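Long-range contacts in Pex protein (Anabaena sp. PCC 7120, PDB 2DQL), which is associated with the cyanobacterial circadian clock and probably binds DNA through a winged-helix domain of the PadR-like transcriptional regulator type: residues L31-Y37 with R86-V91; A23-L28 with A62-L66; E48-Y52 with Y109-T114. All coordinates share one frame; numbering follows the deposited sequence.

Contact 1 (L31-Y37 with R86-V91). With PO4 (phosphate ion), chain C.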
loop_
_atom_site.group_PDB
_atom_site.type_symbol
_atom_site.label_atom_id
_atom_site.label_comp_id
_atom_site.label_asym_id
_atom_site.label_seq_id
_atom_site.Cartn_x
_atom_site.Cartn_y
_atom_site.Cartn_z
ATOM N N LEU A 31 7.714 14.881 16.380
ATOM C CA LEU A 31 7.282 15.906 17.330
ATOM C C LEU A 31 7.970 15.807 18.689
ATOM O O LEU A 31 8.124 16.814 19.391
ATOM C CB LEU A 31 5.755 15.871 17.491
ATOM C CG LEU A 31 4.968 16.252 16.228
ATOM C CD1 LEU A 31 3.475 16.348 16.555
ATOM C CD2 LEU A 31 5.461 17.592 15.678
ATOM N N LEU A 32 8.390 14.604 19.067
ATOM C CA LEU A 32 9.087 14.424 20.340
ATOM C C LEU A 32 10.450 15.115 20.289
ATOM O O LEU A 32 11.033 15.441 21.327
ATOM C CB LEU A 32 9.257 12.933 20.655
ATOM C CG LEU A 32 7.967 12.264 21.151
ATOM C CD1 LEU A 32 8.111 10.752 21.120
ATOM C CD2 LEU A 32 7.665 12.756 22.566
ATOM N N GLN A 33 10.937 15.358 19.078
ATOM C CA GLN A 33 12.227 16.010 18.872
ATOM C C GLN A 33 12.080 17.524 18.897
ATOM O O GLN A 33 13.060 18.257 19.067
ATOM C CB GLN A 33 12.817 15.598 17.526
ATOM C CG GLN A 33 13.093 14.120 17.382
ATOM C CD GLN A 33 13.590 13.775 15.990
ATOM O OE1 GLN A 33 14.374 14.517 15.400
ATOM N NE2 GLN A 33 13.142 12.644 15.462
ATOM N N GLY A 34 10.847 17.987 18.721
ATOM C CA GLY A 34 10.574 19.413 18.716
ATOM C C GLY A 34 9.420 19.706 17.781
ATOM O O GLY A 34 9.091 18.889 16.912
ATOM N N GLU A 35 8.809 20.874 17.950
ATOM C CA GLU A 35 7.670 21.273 17.135
ATOM C C GLU A 35 7.959 21.183 15.652
ATOM O O GLU A 35 9.080 21.420 15.202
ATOM C CB GLU A 35 7.236 22.703 17.478
ATOM C CG GLU A 35 8.306 23.753 17.239
ATOM C CD GLU A 35 7.769 25.165 17.357
ATOM O OE1 GLU A 35 6.742 25.355 18.040
ATOM O OE2 GLU A 35 8.382 26.087 16.778
ATOM N N SER A 36 6.934 20.831 14.888
ATOM C CA SER A 36 7.091 20.719 13.451
ATOM C C SER A 36 5.813 21.173 12.777
ATOM O O SER A 36 4.882 21.641 13.435
ATOM C CB SER A 36 7.417 19.274 13.061
ATOM O OG SER A 36 7.824 19.201 11.704
ATOM N N TYR A 37 5.769 21.025 11.461
ATOM C CA TYR A 37 4.609 21.432 10.691
ATOM C C TYR A 37 4.407 20.479 9.519
ATOM O O TYR A 37 5.322 19.752 9.147
ATOM C CB TYR A 37 4.776 22.883 10.212
ATOM C CG TYR A 37 6.069 23.193 9.483
ATOM C CD1 TYR A 37 6.084 23.386 8.098
ATOM C CD2 TYR A 37 7.270 23.333 10.177
ATOM C CE1 TYR A 37 7.265 23.716 7.427
ATOM C CE2 TYR A 37 8.453 23.662 9.515
ATOM C CZ TYR A 37 8.443 23.853 8.142
ATOM O OH TYR A 37 9.612 24.196 7.492
ATOM N N ARG A 86 2.422 30.084 9.825
ATOM C CA ARG A 86 2.649 28.651 9.715
ATOM C C ARG A 86 1.972 27.910 10.866
ATOM O O ARG A 86 2.082 28.313 12.019
ATOM C CB ARG A 86 4.161 28.396 9.718
ATOM C CG ARG A 86 4.588 26.946 9.778
ATOM C CD ARG A 86 6.103 26.844 9.636
ATOM N NE ARG A 86 6.526 26.998 8.248
ATOM C CZ ARG A 86 7.790 27.147 7.861
ATOM N NH1 ARG A 86 8.765 27.174 8.762
ATOM N NH2 ARG A 86 8.080 27.257 6.571
ATOM N N ARG A 87 1.261 26.831 10.554
ATOM C CA ARG A 87 0.587 26.053 11.587
ATOM C C ARG A 87 1.571 25.034 12.168
ATOM O O ARG A 87 2.007 24.116 11.472
ATOM C CB ARG A 87 -0.625 25.331 10.997
ATOM C CG ARG A 87 -1.535 24.670 12.025
ATOM C CD ARG A 87 -2.236 25.705 12.890
ATOM N NE ARG A 87 -3.202 25.108 13.811
ATOM C CZ ARG A 87 -3.777 25.772 14.811
ATOM N NH1 ARG A 87 -3.483 27.046 15.018
ATOM N NH2 ARG A 87 -4.644 25.165 15.609
ATOM N N MET A 88 1.908 25.208 13.442
ATOM C CA MET A 88 2.854 24.333 14.130
ATOM C C MET A 88 2.168 23.348 15.067
ATOM O O MET A 88 1.100 23.626 15.605
ATOM C CB MET A 88 3.834 25.173 14.946
ATOM C CG MET A 88 4.580 26.237 14.152
ATOM S SD MET A 88 5.731 25.559 12.946
ATOM C CE MET A 88 6.789 24.590 13.993
ATOM N N TYR A 89 2.806 22.201 15.276
ATOM C CA TYR A 89 2.271 21.170 16.154
ATOM C C TYR A 89 3.305 20.773 17.199
ATOM O O TYR A 89 4.498 20.759 16.915
ATOM C CB TYR A 89 1.894 19.929 15.340
ATOM C CG TYR A 89 0.820 20.189 14.313
ATOM C CD1 TYR A 89 -0.522 20.231 14.679
ATOM C CD2 TYR A 89 1.152 20.442 12.980
ATOM C CE1 TYR A 89 -1.516 20.525 13.738
ATOM C CE2 TYR A 89 0.165 20.739 12.033
ATOM C CZ TYR A 89 -1.164 20.779 12.423
ATOM O OH TYR A 89 -2.140 21.097 11.497
ATOM N N GLN A 90 2.831 20.444 18.398
ATOM C CA GLN A 90 3.700 20.009 19.496
ATOM C C GLN A 90 3.009 18.857 20.198
ATOM O O GLN A 90 1.788 18.804 20.242
ATOM C CB GLN A 90 3.898 21.114 20.537
ATOM C CG GLN A 90 4.580 22.362 20.054
ATOM C CD GLN A 90 4.983 23.268 21.211
ATOM O OE1 GLN A 90 4.378 23.236 22.288
ATOM N NE2 GLN A 90 5.998 24.087 20.985
ATOM N N VAL A 91 3.774 17.931 20.758
ATOM C CA VAL A 91 3.143 16.835 21.476
ATOM C C VAL A 91 2.542 17.430 22.747
ATOM O O VAL A 91 3.130 18.330 23.347
ATOM C CB VAL A 91 4.162 15.761 21.895
ATOM C CG1 VAL A 91 3.455 14.650 22.648
ATOM C CG2 VAL A 91 4.866 15.208 20.683
HETATM P P PO4 C . 3.860 25.987 5.427
HETATM O O1 PO4 C . 4.791 24.999 4.828
HETATM O O2 PO4 C . 4.649 27.074 6.059
HETATM O O3 PO4 C . 2.986 26.571 4.384
HETATM O O4 PO4 C . 3.010 25.327 6.461
HETATM O O HOH W 1 6.533 18.763 20.117
#
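Ser-36 and Tyr-89 form a hydrogen-bonded antiparallel pair, a single bridge that sets the loop after helix 20-31 beside the wing hairpin of a winged helix-turn-helix fold, whose other strand is 72-77. Tyr-89 N donates a hydrogen bond to Ser-36 O at 2.8 Å, and Ser-36 N returns a bond to Tyr-89 O at 3.2 Å. Beyond the bridge a water carries the link on, donating to Leu-31 O and accepting from Val-91 N.

Apolar contact closes this end of the loop. The beta-branch of Val-91 puts CG2 against Leu-31 CB at 3.4 Å, a tight fit, while Leu-32 CD2 touches the same methyl.

Glu-35 and Gln-90 extend alongside one another. Gln-90 NE2 donates a hydrogen bond to Glu-35 OE1 at 3.3 Å, tilted out of both planes, and Tyr-75 OH also bonds this oxygen.

At the far end Arg-86 and Tyr-37 stack, with guanidinium and ring planes 7° apart. The arginine bends at CG-CD (chi3 -78°), laying CD and CZ over one ring face in CH-pi and cation-pi contact. Its in-plane edge serves a phosphate, which Thr-39 and Arg-82 also bind: Arg-86 NE reaches phosphate O2 at 2.9 Å, nearly straight at 173°.

Contact 2 (A23-L28 with A62-L66)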
loop_
_atom_site.group_PDB
_atom_site.type_symbol
_atom_site.label_atom_id
_atom_site.label_comp_id
_atom_site.label_asym_id
_atom_site.label_seq_id
_atom_site.Cartn_x
_atom_site.Cartn_y
_atom_site.Cartn_z
ATOM N N ALA A 23 1.928 6.410 10.008
ATOM C CA ALA A 23 2.159 7.855 9.955
ATOM C C ALA A 23 1.973 8.503 11.327
ATOM O O ALA A 23 2.702 9.428 11.686
ATOM C CB ALA A 23 1.220 8.496 8.945
ATOM N N ILE A 24 0.994 8.021 12.087
ATOM C CA ILE A 24 0.741 8.565 13.417
ATOM C C ILE A 24 1.982 8.387 14.295
ATOM O O ILE A 24 2.396 9.313 14.993
ATOM C CB ILE A 24 -0.464 7.863 14.079
ATOM C CG1 ILE A 24 -1.763 8.290 13.384
ATOM C CG2 ILE A 24 -0.507 8.173 15.572
ATOM C CD1 ILE A 24 -2.983 7.469 13.816
ATOM N N CYS A 25 2.580 7.201 14.250
ATOM C CA CYS A 25 3.770 6.928 15.049
ATOM C C CYS A 25 4.968 7.740 14.556
ATOM O O CYS A 25 5.747 8.257 15.358
ATOM C CB CYS A 25 4.091 5.433 15.018
ATOM S SG CYS A 25 2.774 4.426 15.723
ATOM N N TYR A 26 5.108 7.856 13.238
ATOM C CA TYR A 26 6.199 8.635 12.659
ATOM C C TYR A 26 6.072 10.101 13.081
ATOM O O TYR A 26 7.048 10.730 13.499
ATOM C CB TYR A 26 6.177 8.544 11.129
ATOM C CG TYR A 26 6.937 9.667 10.454
ATOM C CD1 TYR A 26 8.316 9.794 10.602
ATOM C CD2 TYR A 26 6.257 10.650 9.733
ATOM C CE1 TYR A 26 9.002 10.879 10.054
ATOM C CE2 TYR A 26 6.927 11.735 9.187
ATOM C CZ TYR A 26 8.297 11.846 9.353
ATOM O OH TYR A 26 8.950 12.938 8.839
ATOM N N ILE A 27 4.867 10.645 12.975
ATOM C CA ILE A 27 4.660 12.035 13.349
ATOM C C ILE A 27 5.023 12.279 14.814
ATOM O O ILE A 27 5.694 13.259 15.128
ATOM C CB ILE A 27 3.208 12.471 13.051
ATOM C CG1 ILE A 27 3.018 12.521 11.532
ATOM C CG2 ILE A 27 2.915 13.855 13.672
ATOM C CD1 ILE A 27 1.580 12.619 11.075
ATOM N N LEU A 28 4.598 11.391 15.709
ATOM C CA LEU A 28 4.928 11.563 17.125
ATOM C C LEU A 28 6.433 11.453 17.340
ATOM O O LEU A 28 6.999 12.158 18.176
ATOM C CB LEU A 28 4.191 10.537 17.980
ATOM C CG LEU A 28 2.693 10.809 18.110
ATOM C CD1 LEU A 28 2.021 9.653 18.832
ATOM C CD2 LEU A 28 2.479 12.115 18.863
ATOM N N ALA A 62 -3.835 11.584 9.958
ATOM C CA ALA A 62 -3.063 11.344 11.172
ATOM C C ALA A 62 -3.178 12.527 12.131
ATOM O O ALA A 62 -3.343 12.341 13.334
ATOM C CB ALA A 62 -1.607 11.104 10.821
ATOM N N ILE A 63 -3.084 13.737 11.588
ATOM C CA ILE A 63 -3.200 14.937 12.418
ATOM C C ILE A 63 -4.583 14.976 13.060
ATOM O O ILE A 63 -4.723 15.323 14.232
ATOM C CB ILE A 63 -2.973 16.222 11.591
ATOM C CG1 ILE A 63 -1.507 16.323 11.167
ATOM C CG2 ILE A 63 -3.355 17.445 12.409
ATOM C CD1 ILE A 63 -0.530 16.482 12.318
ATOM N N LYS A 64 -5.608 14.619 12.292
ATOM C CA LYS A 64 -6.962 14.601 12.825
ATOM C C LYS A 64 -7.020 13.648 14.014
ATOM O O LYS A 64 -7.536 13.992 15.075
ATOM C CB LYS A 64 -7.954 14.152 11.752
ATOM C CG LYS A 64 -9.370 13.994 12.263
ATOM C CD LYS A 64 -10.313 13.677 11.116
ATOM C CE LYS A 64 -11.767 13.835 11.513
ATOM N NZ LYS A 64 -12.116 13.212 12.802
ATOM N N PHE A 65 -6.483 12.445 13.835
ATOM C CA PHE A 65 -6.476 11.463 14.911
ATOM C C PHE A 65 -5.790 12.030 16.152
ATOM O O PHE A 65 -6.333 11.968 17.255
ATOM C CB PHE A 65 -5.729 10.198 14.485
ATOM C CG PHE A 65 -5.560 9.203 15.593
ATOM C CD1 PHE A 65 -6.570 8.294 15.888
ATOM C CD2 PHE A 65 -4.404 9.201 16.370
ATOM C CE1 PHE A 65 -6.431 7.394 16.944
ATOM C CE2 PHE A 65 -4.254 8.309 17.427
ATOM C CZ PHE A 65 -5.273 7.402 17.715
ATOM N N LEU A 66 -4.593 12.576 15.959
ATOM C CA LEU A 66 -3.823 13.129 17.064
ATOM C C LEU A 66 -4.534 14.280 17.771
ATOM O O LEU A 66 -4.581 14.311 18.999
ATOM C CB LEU A 66 -2.435 13.559 16.574
ATOM C CG LEU A 66 -1.548 12.365 16.175
ATOM C CD1 LEU A 66 -0.272 12.847 15.496
ATOM C CD2 LEU A 66 -1.211 11.547 17.411
#
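Ile-24 stands roughly perpendicular to the side chain of Phe-65, its CD1 methyl resting over one face of the phenyl ring, 3.8 Å from the centroid, as a CH-pi contact. Ile-24 stretches to the ring because CD1 continues away from CA (chi2 170°), while its CG2 branch faces a different partner, Leu-66. There the two side chains run counter to each other, with Ile-24 CG2 and Leu-66 CD2 3.9 Å apart. Leu-28 likewise runs counter to Leu-66, its CD2 lying 4.0 Å from Leu-66 CD2. Leu-66 thus divides its fork: CD2 serves Ile-24 and Leu-28, and CD1 lies 3.8 Å from CG2 of Ile-27.

Ala-62 suits the place where the backbones come nearest. Its single methyl takes Ile-27 CD1 at 3.5 Å and Ile-24 CG1 beside it, and its small size lets the CA atoms of Ile-24 and Ala-62 approach to 5.2 Å. The two segment axes approach to 9.7 Å with a signed crossing angle of -72°, and no hydrogen bond spans them; apolar branches alone make the joint.

This is the buried packing of helix 20-31 on helix 56-68, the latter probably the recognition helix of the winged helix-turn-helix fold. Leu-28 also touches Ala-99 and Leu-102 of helix 96-112, Ile-72 of strand 72-77 lies against Leu-28 and Leu-66, and Ile-6 of the second subunit packs on Ile-24 and Phe-65.

Contact 3 (E48-Y52 with Y109-T114)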
loop_
_atom_site.group_PDB
_atom_site.type_symbol
_atom_site.label_atom_id
_atom_site.label_comp_id
_atom_site.label_asym_id
_atom_site.label_seq_id
_atom_site.Cartn_x
_atom_site.Cartn_y
_atom_site.Cartn_z
ATOM N N GLU A 48 15.044 11.566 5.305
ATOM C CA GLU A 48 15.611 10.575 6.216
ATOM C C GLU A 48 15.455 9.144 5.720
ATOM O O GLU A 48 16.304 8.295 5.984
ATOM C CB GLU A 48 14.969 10.689 7.601
ATOM C CG GLU A 48 15.441 11.874 8.423
ATOM C CD GLU A 48 14.791 11.922 9.795
ATOM O OE1 GLU A 48 14.804 10.889 10.503
ATOM O OE2 GLU A 48 14.271 12.993 10.167
ATOM N N HIS A 49 14.365 8.876 5.011
ATOM C CA HIS A 49 14.098 7.538 4.498
ATOM C C HIS A 49 13.604 7.623 3.058
ATOM O O HIS A 49 12.402 7.563 2.799
ATOM C CB HIS A 49 13.055 6.852 5.380
ATOM C CG HIS A 49 13.448 6.776 6.822
ATOM N ND1 HIS A 49 14.459 5.954 7.275
ATOM C CD2 HIS A 49 13.004 7.457 7.904
ATOM C CE1 HIS A 49 14.620 6.134 8.574
ATOM N NE2 HIS A 49 13.749 7.041 8.980
ATOM N N PRO A 50 14.537 7.762 2.103
ATOM C CA PRO A 50 14.274 7.867 0.663
ATOM C C PRO A 50 13.304 6.841 0.074
ATOM O O PRO A 50 12.727 7.076 -0.989
ATOM C CB PRO A 50 15.669 7.751 0.053
ATOM C CG PRO A 50 16.529 8.389 1.083
ATOM C CD PRO A 50 15.988 7.798 2.364
ATOM N N THR A 51 13.121 5.711 0.749
ATOM C CA THR A 51 12.218 4.678 0.241
ATOM C C THR A 51 10.809 4.776 0.820
ATOM O O THR A 51 9.995 3.864 0.657
ATOM C CB THR A 51 12.767 3.257 0.519
ATOM O OG1 THR A 51 12.867 3.044 1.933
ATOM C CG2 THR A 51 14.140 3.083 -0.121
ATOM N N TYR A 52 10.523 5.886 1.493
ATOM C CA TYR A 52 9.209 6.106 2.084
ATOM C C TYR A 52 8.646 7.469 1.710
ATOM O O TYR A 52 9.390 8.398 1.397
ATOM C CB TYR A 52 9.287 5.989 3.608
ATOM C CG TYR A 52 9.508 4.578 4.084
ATOM C CD1 TYR A 52 8.430 3.750 4.396
ATOM C CD2 TYR A 52 10.794 4.054 4.179
ATOM C CE1 TYR A 52 8.629 2.433 4.790
ATOM C CE2 TYR A 52 11.004 2.738 4.568
ATOM C CZ TYR A 52 9.920 1.935 4.871
ATOM O OH TYR A 52 10.134 0.635 5.260
ATOM N N TYR A 109 9.633 -0.420 13.217
ATOM C CA TYR A 109 9.023 -0.633 11.910
ATOM C C TYR A 109 9.980 -0.272 10.778
ATOM O O TYR A 109 10.130 -1.020 9.808
ATOM C CB TYR A 109 7.762 0.226 11.795
ATOM C CG TYR A 109 7.099 0.203 10.437
ATOM C CD1 TYR A 109 6.210 -0.813 10.089
ATOM C CD2 TYR A 109 7.343 1.213 9.508
ATOM C CE1 TYR A 109 5.572 -0.817 8.848
ATOM C CE2 TYR A 109 6.712 1.217 8.265
ATOM C CZ TYR A 109 5.827 0.202 7.945
ATOM O OH TYR A 109 5.175 0.229 6.734
ATOM N N ILE A 110 10.623 0.882 10.916
ATOM C CA ILE A 110 11.551 1.385 9.913
ATOM C C ILE A 110 12.902 0.671 9.964
ATOM O O ILE A 110 13.617 0.612 8.964
ATOM C CB ILE A 110 11.769 2.906 10.092
ATOM C CG1 ILE A 110 12.449 3.487 8.856
ATOM C CG2 ILE A 110 12.610 3.175 11.327
ATOM C CD1 ILE A 110 11.581 3.448 7.625
ATOM N N TYR A 111 13.247 0.135 11.130
ATOM C CA TYR A 111 14.511 -0.575 11.298
ATOM C C TYR A 111 14.484 -1.888 10.520
ATOM O O TYR A 111 15.367 -2.159 9.707
ATOM C CB TYR A 111 14.759 -0.868 12.781
ATOM C CG TYR A 111 16.025 -1.652 13.052
ATOM C CD1 TYR A 111 17.280 -1.057 12.925
ATOM C CD2 TYR A 111 15.967 -2.997 13.417
ATOM C CE1 TYR A 111 18.450 -1.783 13.157
ATOM C CE2 TYR A 111 17.129 -3.732 13.650
ATOM C CZ TYR A 111 18.364 -3.119 13.518
ATOM O OH TYR A 111 19.515 -3.843 13.748
ATOM N N VAL A 112 13.457 -2.691 10.774
ATOM C CA VAL A 112 13.294 -3.988 10.124
ATOM C C VAL A 112 13.097 -3.881 8.612
ATOM O O VAL A 112 13.565 -4.736 7.859
ATOM C CB VAL A 112 12.088 -4.753 10.720
ATOM C CG1 VAL A 112 11.970 -6.128 10.078
ATOM C CG2 VAL A 112 12.248 -4.881 12.229
ATOM N N ARG A 113 12.406 -2.834 8.175
ATOM C CA ARG A 113 12.136 -2.632 6.754
ATOM C C ARG A 113 13.162 -1.734 6.065
ATOM O O ARG A 113 12.895 -1.197 4.990
ATOM C CB ARG A 113 10.739 -2.030 6.568
ATOM C CG ARG A 113 9.594 -2.964 6.927
ATOM C CD ARG A 113 8.273 -2.205 6.998
ATOM N NE ARG A 113 7.978 -1.471 5.770
ATOM C CZ ARG A 113 7.691 -2.041 4.604
ATOM N NH1 ARG A 113 7.436 -1.289 3.541
ATOM N NH2 ARG A 113 7.655 -3.363 4.499
ATOM N N THR A 114 14.331 -1.574 6.677
ATOM C CA THR A 114 15.366 -0.727 6.093
ATOM C C THR A 114 16.767 -1.137 6.535
ATOM O O THR A 114 17.763 -0.661 5.990
ATOM C CB THR A 114 15.140 0.756 6.467
ATOM O OG1 THR A 114 13.781 1.117 6.183
ATOM C CG2 THR A 114 16.068 1.660 5.666
#
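The backbone N of Tyr-52, a residue whose ring packs on Ile-110, is bonded to the carbonyl O of His-49 at 2.8 Å. This closes a type I beta turn at the end of helix 38-48, within the helix-turn-helix portion of the winged-helix fold, and the turn presents both His-49 and Tyr-52 to the C-terminal end of helix 96-112. The CG1-CD1 arm of Ile-110 meets both rings.

In Ile-110, CG1 lies anti to the backbone N (chi1 -166°), which carries this arm out to the turn. CG1 sits over one face of the imidazole in a CH-pi contact, 3.6 Å from the centroid of the His-49 ring and 19° off its normal; a flexible aliphatic arm suits such a ring face. CD1 lies over one face of the phenol. The phenol and the isoleucine arm run counter to one another, and the phenol continues toward the end of the helix.

There it meets the last residues of the segment. Tyr-52 OH comes within 3.1 Å of Arg-113 NE, and the guanidinium plane stands steeply to the ring, at 80°. Thr-114 OG1 lies at the ring's edge, 3.6 Å from Tyr-52 CE2, while Tyr-109 CE2 comes within 4.2 Å of Tyr-52 CE1. A long arginine fits here because its aliphatic part can lie on another ring: Arg-113 CD rests 3.5 Å above the plane of Tyr-109. Thr-16 of the short strand 16-17 also touches both Tyr-52 and Arg-113. On the histidine side, Ile-110 CG1 comes within 3.4 Å of His-49 CE1.

Contact 2 lies deepest, its centre about 7 Å from the centre of the chain, and contacts 1 and 3 flank that centre on opposite sides, their own centres about 22 Å apart. Contacts 1 and 2 join directly, since Tyr-89 CE1 of the wing strand packs on Ile-63 CG2 of helix 56-68 at 3.8 Å. Contact 3 touches neither, its nearest atoms staying about 5 Å from each, but helix 96-112 connects the three: it follows strand 86-91 in the chain, packs on Leu-32 and Leu-28, and ends at the turn 48-52. The phosphate belongs to contact 1; it probably came from the crystallisation liquor.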